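Side-chain contacts in Aln2 (Streptomyces sp. CM020, PDB 6P7L), which probably takes part in the biosynthesis of the aromatic polyketide antibiotic alnumycin, as a noncanonical SnoaL-like member of the NTF2-like superfamily: residues Val40-Phe43 with Tyr44-Met48; Gly57-Ala60 with Ala61-Ala65. All coordinates share one frame; numbering follows the deposited sequence.

Contact 1: Val40-Phe43 with Tyr44-Met48; sequences VTQF and YARQM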
loop_
_atom_site.group_PDB
_atom_site.type_symbol
_atom_site.label_atom_id
_atom_site.label_comp_id
_atom_site.label_asym_id
_atom_site.label_seq_id
_atom_site.Cartn_x
_atom_site.Cartn_y
_atom_site.Cartn_z
ATOM N N VAL A 40 -4.511 -14.078 0.451
ATOM C CA VAL A 40 -3.182 -13.641 0.043
ATOM C C VAL A 40 -2.744 -12.408 0.831
ATOM O O VAL A 40 -1.605 -12.341 1.311
ATOM C CB VAL A 40 -3.149 -13.390 -1.479
ATOM C CG1 VAL A 40 -1.858 -12.687 -1.903
ATOM C CG2 VAL A 40 -3.301 -14.694 -2.246
ATOM N N THR A 41 -3.628 -11.421 0.999
ATOM C CA THR A 41 -3.209 -10.233 1.749
ATOM C C THR A 41 -2.828 -10.596 3.174
ATOM O O THR A 41 -1.905 -10.001 3.752
ATOM C CB THR A 41 -4.281 -9.139 1.804
ATOM O OG1 THR A 41 -5.372 -9.508 2.675
ATOM C CG2 THR A 41 -4.807 -8.779 0.410
ATOM N N GLN A 42 -3.546 -11.542 3.764
ATOM C CA GLN A 42 -3.293 -11.915 5.158
ATOM C C GLN A 42 -2.018 -12.740 5.266
ATOM O O GLN A 42 -1.264 -12.606 6.235
ATOM C CB GLN A 42 -4.493 -12.673 5.737
ATOM C CG GLN A 42 -5.764 -11.827 5.753
ATOM C CD GLN A 42 -5.545 -10.523 6.488
ATOM O OE1 GLN A 42 -5.431 -10.497 7.717
ATOM N NE2 GLN A 42 -5.357 -9.449 5.718
ATOM N N PHE A 43 -1.773 -13.625 4.293
ATOM C CA PHE A 43 -0.517 -14.365 4.267
ATOM C C PHE A 43 0.680 -13.418 4.259
ATOM O O PHE A 43 1.618 -13.568 5.045
ATOM C CB PHE A 43 -0.475 -15.267 3.039
ATOM C CG PHE A 43 0.848 -15.974 2.859
ATOM C CD1 PHE A 43 1.158 -17.116 3.570
ATOM C CD2 PHE A 43 1.776 -15.475 1.952
ATOM C CE1 PHE A 43 2.369 -17.751 3.374
ATOM C CE2 PHE A 43 2.980 -16.083 1.778
ATOM C CZ PHE A 43 3.280 -17.227 2.492
ATOM N N TYR A 44 0.657 -12.432 3.382
ATOM C CA TYR A 44 1.811 -11.552 3.236
ATOM C C TYR A 44 1.970 -10.614 4.437
ATOM O O TYR A 44 3.101 -10.339 4.871
ATOM C CB TYR A 44 1.661 -10.742 1.958
ATOM C CG TYR A 44 2.020 -11.441 0.686
ATOM C CD1 TYR A 44 3.196 -12.168 0.571
ATOM C CD2 TYR A 44 1.170 -11.411 -0.405
ATOM C CE1 TYR A 44 3.521 -12.811 -0.610
ATOM C CE2 TYR A 44 1.509 -12.011 -1.572
ATOM C CZ TYR A 44 2.658 -12.719 -1.693
ATOM O OH TYR A 44 2.998 -13.359 -2.853
ATOM N N ALA A 45 0.854 -10.127 4.992
ATOM C CA ALA A 45 0.941 -9.281 6.172
ATOM C C ALA A 45 1.633 -10.042 7.297
ATOM O O ALA A 45 2.566 -9.531 7.942
ATOM C CB ALA A 45 -0.464 -8.820 6.600
ATOM N N ARG A 46 1.194 -11.283 7.535
ATOM C CA ARG A 46 1.792 -12.073 8.610
ATOM C C ARG A 46 3.226 -12.449 8.265
ATOM O O ARG A 46 4.116 -12.432 9.133
ATOM C CB ARG A 46 0.928 -13.303 8.869
ATOM C CG ARG A 46 -0.486 -12.898 9.461
ATOM C CD ARG A 46 -1.327 -14.006 9.975
ATOM N NE ARG A 46 -2.232 -13.487 11.013
ATOM C CZ ARG A 46 -3.424 -12.947 10.771
ATOM N NH1 ARG A 46 -3.881 -12.864 9.529
ATOM N NH2 ARG A 46 -4.174 -12.502 11.769
ATOM N N GLN A 47 3.490 -12.770 7.001
ATOM C CA GLN A 47 4.848 -13.158 6.631
ATOM C C GLN A 47 5.832 -12.012 6.864
ATOM O O GLN A 47 6.947 -12.223 7.374
ATOM C CB GLN A 47 4.890 -13.591 5.174
ATOM C CG GLN A 47 6.201 -14.264 4.743
ATOM C CD GLN A 47 6.238 -14.522 3.260
ATOM O OE1 GLN A 47 6.096 -13.579 2.457
ATOM N NE2 GLN A 47 6.393 -15.789 2.874
ATOM N N MET A 48 5.455 -10.792 6.457
ATOM C CA MET A 48 6.375 -9.663 6.596
ATOM C C MET A 48 6.430 -9.196 8.055
ATOM O O MET A 48 7.491 -8.748 8.524
ATOM C CB MET A 48 5.989 -8.491 5.688
ATOM C CG MET A 48 6.262 -8.689 4.205
ATOM S SD MET A 48 7.995 -9.125 3.853
ATOM C CE MET A 48 7.740 -10.832 3.752
HETATM O O HOH W 1 -6.422 -12.743 9.418
#

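Contact 2: Gly57-Ala60 with Ala61-Ala65; sequences GGFA and ATFVA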
loop_
_atom_site.group_PDB
_atom_site.type_symbol
_atom_site.label_atom_id
_atom_site.label_comp_id
_atom_site.label_asym_id
_atom_site.label_seq_id
_atom_site.Cartn_x
_atom_site.Cartn_y
_atom_site.Cartn_z
ATOM N N GLY A 57 12.810 -17.537 11.986
ATOM C CA GLY A 57 12.324 -18.910 11.916
ATOM C C GLY A 57 10.872 -18.977 11.473
ATOM O O GLY A 57 10.504 -19.783 10.607
ATOM N N GLY A 58 10.033 -18.102 12.031
ATOM C CA GLY A 58 8.642 -18.062 11.620
ATOM C C GLY A 58 8.473 -17.609 10.183
ATOM O O GLY A 58 7.578 -18.081 9.481
ATOM N N PHE A 59 9.297 -16.649 9.738
ATOM C CA PHE A 59 9.294 -16.252 8.333
ATOM C C PHE A 59 9.622 -17.439 7.433
ATOM O O PHE A 59 8.908 -17.730 6.465
ATOM C CB PHE A 59 10.298 -15.127 8.120
ATOM C CG PHE A 59 10.586 -14.836 6.674
ATOM C CD1 PHE A 59 9.658 -14.152 5.885
ATOM C CD2 PHE A 59 11.764 -15.264 6.097
ATOM C CE1 PHE A 59 9.926 -13.895 4.590
ATOM C CE2 PHE A 59 12.026 -15.003 4.777
ATOM C CZ PHE A 59 11.122 -14.327 4.016
ATOM N N ALA A 60 10.696 -18.152 7.755
ATOM C CA ALA A 60 11.113 -19.262 6.909
ATOM C C ALA A 60 10.104 -20.407 6.946
ATOM O O ALA A 60 9.959 -21.146 5.969
ATOM C CB ALA A 60 12.490 -19.765 7.345
ATOM N N ALA A 61 9.402 -20.578 8.056
ATOM C CA ALA A 61 8.424 -21.660 8.171
ATOM C C ALA A 61 7.238 -21.463 7.243
ATOM O O ALA A 61 6.467 -22.414 7.017
ATOM C CB ALA A 61 7.943 -21.763 9.625
ATOM N N THR A 62 7.068 -20.257 6.706
ATOM C CA THR A 62 6.006 -20.057 5.736
ATOM C C THR A 62 6.366 -20.624 4.369
ATOM O O THR A 62 5.482 -20.709 3.500
ATOM C CB THR A 62 5.643 -18.572 5.551
ATOM O OG1 THR A 62 6.711 -17.856 4.905
ATOM C CG2 THR A 62 5.245 -17.907 6.868
ATOM N N PHE A 63 7.627 -21.043 4.172
ATOM C CA PHE A 63 8.064 -21.626 2.910
ATOM C C PHE A 63 7.965 -23.149 2.965
ATOM O O PHE A 63 8.143 -23.765 4.016
ATOM C CB PHE A 63 9.521 -21.221 2.584
ATOM C CG PHE A 63 9.662 -19.800 2.142
ATOM C CD1 PHE A 63 9.641 -18.767 3.073
ATOM C CD2 PHE A 63 9.823 -19.487 0.807
ATOM C CE1 PHE A 63 9.730 -17.462 2.666
ATOM C CE2 PHE A 63 9.920 -18.158 0.403
ATOM C CZ PHE A 63 9.853 -17.171 1.340
ATOM N N VAL A 64 7.647 -23.761 1.819
ATOM C CA VAL A 64 7.588 -25.219 1.738
ATOM C C VAL A 64 8.978 -25.818 1.560
ATOM O O VAL A 64 9.943 -25.152 1.194
ATOM C CB VAL A 64 6.644 -25.684 0.616
ATOM C CG1 VAL A 64 5.263 -25.124 0.842
ATOM C CG2 VAL A 64 7.211 -25.325 -0.750
ATOM N N ALA A 65 9.067 -27.124 1.810
ATOM C CA ALA A 65 10.307 -27.841 1.546
ATOM C C ALA A 65 10.711 -27.646 0.085
ATOM O O ALA A 65 9.871 -27.663 -0.816
ATOM C CB ALA A 65 10.151 -29.326 1.844
#

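Contact 1: Val40-Phe43 with Tyr44-Met48
Val40 lies alongside Tyr44 one helical turn on, both pointing the same way, with CG1 of Val40 3.5 Å from CE2 of Tyr44. Chi1 of 169° sets that methyl trans to the backbone nitrogen, beside the CD2-CE2 side of the tyrosine ring. Thr41 contributes its carbonyl, which takes the N-H of Ala45, while its OG1, also hydrogen-bonded to Val38 O, receives NE2 of Gln42 at 3.0 Å, the oxygen lying in the amide plane. Gln42 is bent at chi2, and its OE1 has a weak bond to Arg46 NH1 (3.4 Å, 129° at the hydrogen). Water 1 also donates to OE1. Stronger partners belong to the second subunit: the backbone N of Val108 for Gln42 OE1 and Glu109, in a salt bridge, for Arg46. Phe43 turns a ring edge to the face of Tyr44, an offset edge-to-face pair with planes at 65°; its CD2 sits 3.9 Å from CD1 of Tyr44. Phe43 CZ comes within 3.5 Å of Gln47 NE2, in an amide held by Arg157 at OE1 and Ser154 at NE2. Helix 34-52 lays Val40, Phe43 and Tyr44 against strand 151-161, with Tyr44 also reaching strands 98-110 and 133-148, while Gln42 and Arg46 meet the neighbouring subunit.

Contact 2: Gly57-Ala60 with Ala61-Ala65
Thr62 grips the carbonyl of Phe59 twice, by two hydrogen bonds just beyond helix 56-60. OG1 donates to Phe59 O at 2.7 Å, lying in the carbonyl plane, whereas the backbone N of Thr62 reaches the same oxygen at 3.1 Å from above that plane. A chi1 of 69° swings OG1 between its own backbone N and carbonyl carbon, which turns the hydroxyl back onto the helix. Among main-chain bonds, Ala61 N bonds Gly57 O, an i to i+4 bond, and Phe63 N meets Ala60 O at 2.9 Å, closing a type I beta turn from Ala60 to Phe63. The aromatic term is an offset edge-to-face pair: the edge of Phe63 faces the ring of Phe59, with centroids 5.4 Å apart and planes at 65°. CE1 of Phe63 stands over that face, 3.7 Å from CZ of Phe59. Phe59 O in turn lies at the edge of the Phe63 ring, 3.6 Å from its CD1. Both phenylalanines touch Gln47 of helix 34-52, Ile83 of helix 80-90 and Arg157 of strand 151-161, and Thr62 and Val64 share backbone hydrogen bonds with Ser154 of that strand.

In the fold
From the N terminus, helix 34-52 comes first and carries the whole of contact 1, which spans successive turns and closes no loop. Helix 56-60 follows, and contact 2 closes the turn by which it passes into strand 63-64. The two are in series, neither nested nor crossed, with centres about 13 Å apart. They nevertheless touch: NE2 of Gln47 lies 2.9 Å from OG1 of Thr62, a probable hydrogen bond, and CG of Gln47 packs 3.6 Å from CD1 of Phe59. Both also meet Ser154 and Arg157, so strand 151-161 of the mixed sheet is their common floor.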